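Local atomic coordinates of 3-oxoacyl-[acyl-carrier-protein] synthase (Arabidopsis thaliana, PDB entry 2IX4), a protein that catalyses the condensation steps of mitochondrial fatty acid synthesis, lengthening acyl chains by two carbons taken from malonyl-ACP. Residues 169-174 and 190-195; 258-263 and 268-273. All coordinates share one frame; numbering follows the deposited sequence.

Contact 1 (169-174 and 190-195)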
loop_
_atom_site.group_PDB
_atom_site.type_symbol
_atom_site.label_atom_id
_atom_site.label_comp_id
_atom_site.label_asym_id
_atom_site.label_seq_id
_atom_site.Cartn_x
_atom_site.Cartn_y
_atom_site.Cartn_z
ATOM N N GLN A 169 -5.796 -11.206 14.652
ATOM C CA GLN A 169 -7.045 -10.527 14.300
ATOM C C GLN A 169 -7.059 -9.035 14.646
ATOM O O GLN A 169 -8.115 -8.393 14.628
ATOM C CB GLN A 169 -8.240 -11.246 14.933
ATOM C CG GLN A 169 -8.401 -12.686 14.466
ATOM C CD GLN A 169 -9.223 -13.522 15.424
ATOM O OE1 GLN A 169 -10.432 -13.344 15.534
ATOM N NE2 GLN A 169 -8.568 -14.447 16.115
ATOM N N GLY A 170 -5.884 -8.491 14.954
ATOM C CA GLY A 170 -5.711 -7.049 15.080
ATOM C C GLY A 170 -5.678 -6.425 13.697
ATOM O O GLY A 170 -5.988 -7.097 12.710
ATOM N N PRO A 171 -5.296 -5.136 13.607
ATOM C CA PRO A 171 -5.230 -4.468 12.303
ATOM C C PRO A 171 -4.472 -5.289 11.253
ATOM O O PRO A 171 -3.343 -5.722 11.496
ATOM C CB PRO A 171 -4.484 -3.167 12.614
ATOM C CG PRO A 171 -4.786 -2.892 14.040
ATOM C CD PRO A 171 -4.910 -4.238 14.711
ATOM N N ASN A 172 -5.124 -5.518 10.114
ATOM C CA ASN A 172 -4.540 -6.207 8.968
ATOM C C ASN A 172 -4.289 -5.135 7.913
ATOM O O ASN A 172 -5.226 -4.644 7.280
ATOM C CB ASN A 172 -5.508 -7.290 8.465
ATOM C CG ASN A 172 -4.975 -8.082 7.269
ATOM O OD1 ASN A 172 -4.083 -7.641 6.547
ATOM N ND2 ASN A 172 -5.551 -9.258 7.047
ATOM N N HIS A 173 -3.018 -4.782 7.734
ATOM C CA HIS A 173 -2.636 -3.529 7.084
ATOM C C HIS A 173 -1.440 -3.709 6.143
ATOM O O HIS A 173 -0.704 -4.696 6.223
ATOM C CB HIS A 173 -2.322 -2.496 8.177
ATOM C CG HIS A 173 -2.003 -1.123 7.667
ATOM N ND1 HIS A 173 -0.716 -0.630 7.614
ATOM C CD2 HIS A 173 -2.805 -0.128 7.220
ATOM C CE1 HIS A 173 -0.738 0.605 7.142
ATOM N NE2 HIS A 173 -1.993 0.933 6.895
ATOM N N ALA A 174 -1.272 -2.759 5.231
ATOM C CA ALA A 174 -0.054 -2.653 4.451
ATOM C C ALA A 174 0.078 -1.222 3.986
ATOM O O ALA A 174 -0.879 -0.639 3.475
ATOM C CB ALA A 174 -0.076 -3.607 3.263
ATOM N N THR A 190 3.533 1.176 14.319
ATOM C CA THR A 190 3.899 1.898 15.537
ATOM C C THR A 190 2.784 2.861 15.967
ATOM O O THR A 190 2.361 2.840 17.125
ATOM C CB THR A 190 5.234 2.645 15.344
ATOM O OG1 THR A 190 6.260 1.692 15.052
ATOM C CG2 THR A 190 5.627 3.431 16.594
ATOM N N ARG A 191 2.304 3.681 15.028
ATOM C CA ARG A 191 1.182 4.596 15.284
ATOM C C ARG A 191 -0.056 3.875 15.818
ATOM O O ARG A 191 -0.757 4.395 16.686
ATOM C CB ARG A 191 0.809 5.375 14.019
ATOM C CG ARG A 191 1.829 6.405 13.566
ATOM C CD ARG A 191 1.725 7.711 14.351
ATOM N NE ARG A 191 2.730 8.679 13.915
ATOM C CZ ARG A 191 3.997 8.689 14.327
ATOM N NH1 ARG A 191 4.432 7.786 15.201
ATOM N NH2 ARG A 191 4.832 9.610 13.865
ATOM N N MET A 192 -0.314 2.679 15.291
ATOM C CA MET A 192 -1.443 1.858 15.725
ATOM C C MET A 192 -1.305 1.379 17.173
ATOM O O MET A 192 -2.276 1.405 17.928
ATOM C CB MET A 192 -1.650 0.668 14.780
ATOM C CG MET A 192 -2.121 1.066 13.387
ATOM S SD MET A 192 -2.113 -0.270 12.171
ATOM C CE MET A 192 -2.444 0.666 10.680
ATOM N N ILE A 193 -0.109 0.938 17.554
ATOM C CA ILE A 193 0.152 0.540 18.942
ATOM C C ILE A 193 0.055 1.756 19.870
ATOM O O ILE A 193 -0.529 1.675 20.954
ATOM C CB ILE A 193 1.522 -0.178 19.100
ATOM C CG1 ILE A 193 1.552 -1.459 18.254
ATOM C CG2 ILE A 193 1.798 -0.511 20.570
ATOM C CD1 ILE A 193 2.933 -2.062 18.055
ATOM N N GLN A 194 0.612 2.879 19.422
ATOM C CA GLN A 194 0.568 4.135 20.172
ATOM C C GLN A 194 -0.868 4.564 20.465
ATOM O O GLN A 194 -1.193 4.903 21.604
ATOM C CB GLN A 194 1.308 5.248 19.419
ATOM C CG GLN A 194 2.827 5.177 19.521
ATOM C CD GLN A 194 3.535 6.097 18.532
ATOM O OE1 GLN A 194 3.073 6.306 17.411
ATOM N NE2 GLN A 194 4.671 6.639 18.946
ATOM N N PHE A 195 -1.719 4.534 19.438
ATOM C CA PHE A 195 -3.126 4.928 19.574
ATOM C C PHE A 195 -3.956 3.918 20.365
ATOM O O PHE A 195 -4.952 4.286 20.983
ATOM C CB PHE A 195 -3.762 5.159 18.201
ATOM C CG PHE A 195 -5.075 5.893 18.257
ATOM C CD1 PHE A 195 -5.109 7.284 18.243
ATOM C CD2 PHE A 195 -6.281 5.194 18.317
ATOM C CE1 PHE A 195 -6.326 7.969 18.292
ATOM C CE2 PHE A 195 -7.500 5.868 18.365
ATOM C CZ PHE A 195 -7.521 7.259 18.351
#
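Pro171 and Met192 bring the two backbones nearest, yet their CA atoms stay 8.1 Å apart and no hydrogen bond crosses between the segments. Residues 169-174 run from a loop into the short, weakly bonded strand 172-173, while 190-195 form the last turns of helix 181-195, so the gap is bridged by side chains, chiefly that of Met192. Its chain is extended beyond CG (chi2 170°), and the thioether reaches straight out to the strand. On the way SD passes the proline ring, 3.8 Å from Pro171 CB. The terminal methyl then lies over the centre of the imidazole of His173: Met192 CE is 3.5 Å from the ring centroid and 11° off the normal, a CH-pi contact with the face, with the sulfur farther back above the same ring.

In the thiolase-like core this helix lies against a strand at the edge of the chain's own sheet, 172-173, parallel to 116-122 and facing the second subunit. With CG anti to the backbone N (chi1 -176°), the His173 ring is turned toward the helix, and both its nitrogens are engaged: ND1 with Ser119 OG and NE2 with Asp188 OD2 of the second subunit. These two bonds fix the plane over which the methyl sits. A leucine in place of His173 would probably leave Asp188 of the second subunit and Ser119 without this partner and deprive the Met192 methyl of its aromatic face. Met192 also packs on Met279 of the second subunit, and Arg191 NE forms a salt bridge with Asp197 of that subunit.

Contact 2 (258-263 and 268-273); sequences EEYEHA and AKIYAE
Ile270 reaches back across a strand-helix-strand connection to Tyr260 and Ala263, in the link between strands 251-259 and 272-281 of the thiolase-like core, both of which pair with strand 3-12. From CB, which is directed toward 258-263, the longer branch leaves with CG1 anti to the carbonyl carbon (chi1 -65°), and CG2 takes the position anti to the backbone N. CG1 already passes 4.3 Å from Ala263 CB, and the extended chi2 carries CD1 on to the Tyr260 ring. There CD1 meets the ring edge, near its plane, 3.7 Å from Tyr260 CE1, and lies 4.2 Å from Ala263 CB. Val4 of strand 3-12 touches all three of these side chains.

The helix starts at Glu259, an N-cap whose carboxylate accepts from Glu261 N and His262 N, both above its plane. His262 ND1 donates to Glu258 OE1 over 2.7 Å, with the carboxylate oxygen lying in the imidazole plane, and Glu258 OE2 forms a salt bridge with Arg266. At the other end of the connection the backbones join directly: Ala268 N donates to Ala263 O over 3.1 Å, with an N-H...O angle of 165°.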
loop_
_atom_site.group_PDB
_atom_site.type_symbol
_atom_site.label_atom_id
_atom_site.label_comp_id
_atom_site.label_asym_id
_atom_site.label_seq_id
_atom_site.Cartn_x
_atom_site.Cartn_y
_atom_site.Cartn_z
ATOM N N GLU A 258 5.838 -4.072 19.892
ATOM C CA GLU A 258 4.821 -4.161 20.933
ATOM C C GLU A 258 4.912 -3.061 21.976
ATOM O O GLU A 258 5.975 -2.485 22.207
ATOM C CB GLU A 258 4.761 -5.561 21.577
ATOM C CG GLU A 258 5.898 -5.959 22.468
ATOM C CD GLU A 258 5.723 -7.375 23.016
ATOM O OE1 GLU A 258 4.894 -7.587 23.931
ATOM O OE2 GLU A 258 6.423 -8.287 22.534
ATOM N N GLU A 259 3.767 -2.773 22.585
ATOM C CA GLU A 259 3.668 -1.771 23.630
ATOM C C GLU A 259 4.563 -2.159 24.811
ATOM O O GLU A 259 4.608 -3.322 25.216
ATOM C CB GLU A 259 2.202 -1.583 24.045
ATOM C CG GLU A 259 1.938 -0.380 24.939
ATOM C CD GLU A 259 2.153 -0.695 26.405
ATOM O OE1 GLU A 259 1.860 -1.841 26.813
ATOM O OE2 GLU A 259 2.620 0.196 27.146
ATOM N N TYR A 260 5.275 -1.165 25.337
ATOM C CA TYR A 260 6.331 -1.357 26.333
ATOM C C TYR A 260 5.876 -2.088 27.603
ATOM O O TYR A 260 6.539 -3.031 28.053
ATOM C CB TYR A 260 6.977 0.002 26.651
ATOM C CG TYR A 260 8.172 -0.020 27.587
ATOM C CD1 TYR A 260 9.111 -1.054 27.547
ATOM C CD2 TYR A 260 8.381 1.023 28.489
ATOM C CE1 TYR A 260 10.207 -1.063 28.401
ATOM C CE2 TYR A 260 9.475 1.026 29.348
ATOM C CZ TYR A 260 10.382 -0.019 29.297
ATOM O OH TYR A 260 11.466 -0.018 30.141
ATOM N N GLU A 261 4.748 -1.668 28.169
ATOM C CA GLU A 261 4.217 -2.313 29.379
ATOM C C GLU A 261 3.803 -3.762 29.125
ATOM O O GLU A 261 4.012 -4.629 29.977
ATOM C CB GLU A 261 3.046 -1.517 29.971
ATOM C CG GLU A 261 3.417 -0.120 30.469
ATOM C CD GLU A 261 4.454 -0.135 31.582
ATOM O OE1 GLU A 261 4.427 -1.057 32.431
ATOM O OE2 GLU A 261 5.296 0.786 31.609
ATOM N N HIS A 262 3.222 -4.007 27.950
ATOM C CA HIS A 262 2.855 -5.352 27.506
ATOM C C HIS A 262 4.086 -6.263 27.445
ATOM O O HIS A 262 4.051 -7.400 27.924
ATOM C CB HIS A 262 2.163 -5.281 26.136
ATOM C CG HIS A 262 1.607 -6.590 25.662
ATOM N ND1 HIS A 262 2.356 -7.505 24.950
ATOM C CD2 HIS A 262 0.373 -7.135 25.789
ATOM C CE1 HIS A 262 1.609 -8.557 24.666
ATOM N NE2 HIS A 262 0.401 -8.357 25.162
ATOM N N ALA A 263 5.172 -5.746 26.868
ATOM C CA ALA A 263 6.440 -6.477 26.761
ATOM C C ALA A 263 7.059 -6.793 28.124
ATOM O O ALA A 263 7.534 -7.909 28.352
ATOM C CB ALA A 263 7.431 -5.699 25.893
ATOM N N ALA A 268 9.510 -10.233 28.145
ATOM C CA ALA A 268 10.113 -10.328 26.822
ATOM C C ALA A 268 11.410 -9.533 26.773
ATOM O O ALA A 268 11.530 -8.487 27.413
ATOM C CB ALA A 268 9.143 -9.828 25.763
ATOM N N LYS A 269 12.385 -10.034 26.020
ATOM C CA LYS A 269 13.616 -9.286 25.822
ATOM C C LYS A 269 13.364 -8.182 24.803
ATOM O O LYS A 269 12.647 -8.377 23.823
ATOM C CB LYS A 269 14.796 -10.194 25.439
ATOM C CG LYS A 269 14.628 -11.043 24.183
ATOM C CD LYS A 269 15.386 -10.453 22.997
ATOM C CE LYS A 269 15.919 -11.547 22.074
ATOM N NZ LYS A 269 14.857 -12.486 21.623
ATOM N N ILE A 270 13.933 -7.016 25.068
ATOM C CA ILE A 270 13.676 -5.838 24.262
ATOM C C ILE A 270 14.963 -5.393 23.577
ATOM O O ILE A 270 15.980 -5.166 24.236
ATOM C CB ILE A 270 13.078 -4.701 25.124
ATOM C CG1 ILE A 270 11.700 -5.113 25.659
ATOM C CG2 ILE A 270 12.981 -3.412 24.324
ATOM C CD1 ILE A 270 11.228 -4.319 26.861
ATOM N N TYR A 271 14.912 -5.284 22.253
ATOM C CA TYR A 271 16.058 -4.842 21.469
ATOM C C TYR A 271 16.268 -3.336 21.596
ATOM O O TYR A 271 17.374 -2.880 21.888
ATOM C CB TYR A 271 15.883 -5.218 19.994
ATOM C CG TYR A 271 16.068 -6.691 19.687
ATOM C CD1 TYR A 271 14.968 -7.539 19.574
ATOM C CD2 TYR A 271 17.342 -7.233 19.500
ATOM C CE1 TYR A 271 15.129 -8.890 19.285
ATOM C CE2 TYR A 271 17.513 -8.584 19.212
ATOM C CZ TYR A 271 16.401 -9.405 19.106
ATOM O OH TYR A 271 16.555 -10.743 18.822
ATOM N N ALA A 272 15.195 -2.578 21.380
ATOM C CA ALA A 272 15.247 -1.119 21.323
ATOM C C ALA A 272 13.836 -0.544 21.349
ATOM O O ALA A 272 12.859 -1.284 21.242
ATOM C CB ALA A 272 15.977 -0.659 20.053
ATOM N N GLU A 273 13.740 0.776 21.495
ATOM C CA GLU A 273 12.479 1.492 21.370
ATOM C C GLU A 273 12.450 2.198 20.019
ATOM O O GLU A 273 13.476 2.707 19.559
ATOM C CB GLU A 273 12.330 2.515 22.503
ATOM C CG GLU A 273 11.030 3.321 22.466
ATOM C CD GLU A 273 10.937 4.394 23.541
ATOM O OE1 GLU A 273 11.941 4.658 24.236
ATOM O OE2 GLU A 273 9.845 4.983 23.688
#

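From the N terminus, strand 3-12 is laid down first, and the helix of contact 1 and both segments of contact 2 later pack on it. Contact 1 then closes a 15-residue connection, mostly helix, leading from strand 172-173 into helix 181-195. Contact 2 follows, after strand 200-207, and closes the four-residue link between 258-263 and 268-273. The loops are in series, neither nested nor crossed, with centres about 16 Å apart. They nevertheless meet: Ile193 CG2 of the helix packs 3.6 Å from Glu259 N at the end of strand 251-259. Contact 1 ties its helix to the outer strand of the chain's own sheet, beside the second subunit; contact 2, helix 260-265 to the loop before strand 272-281.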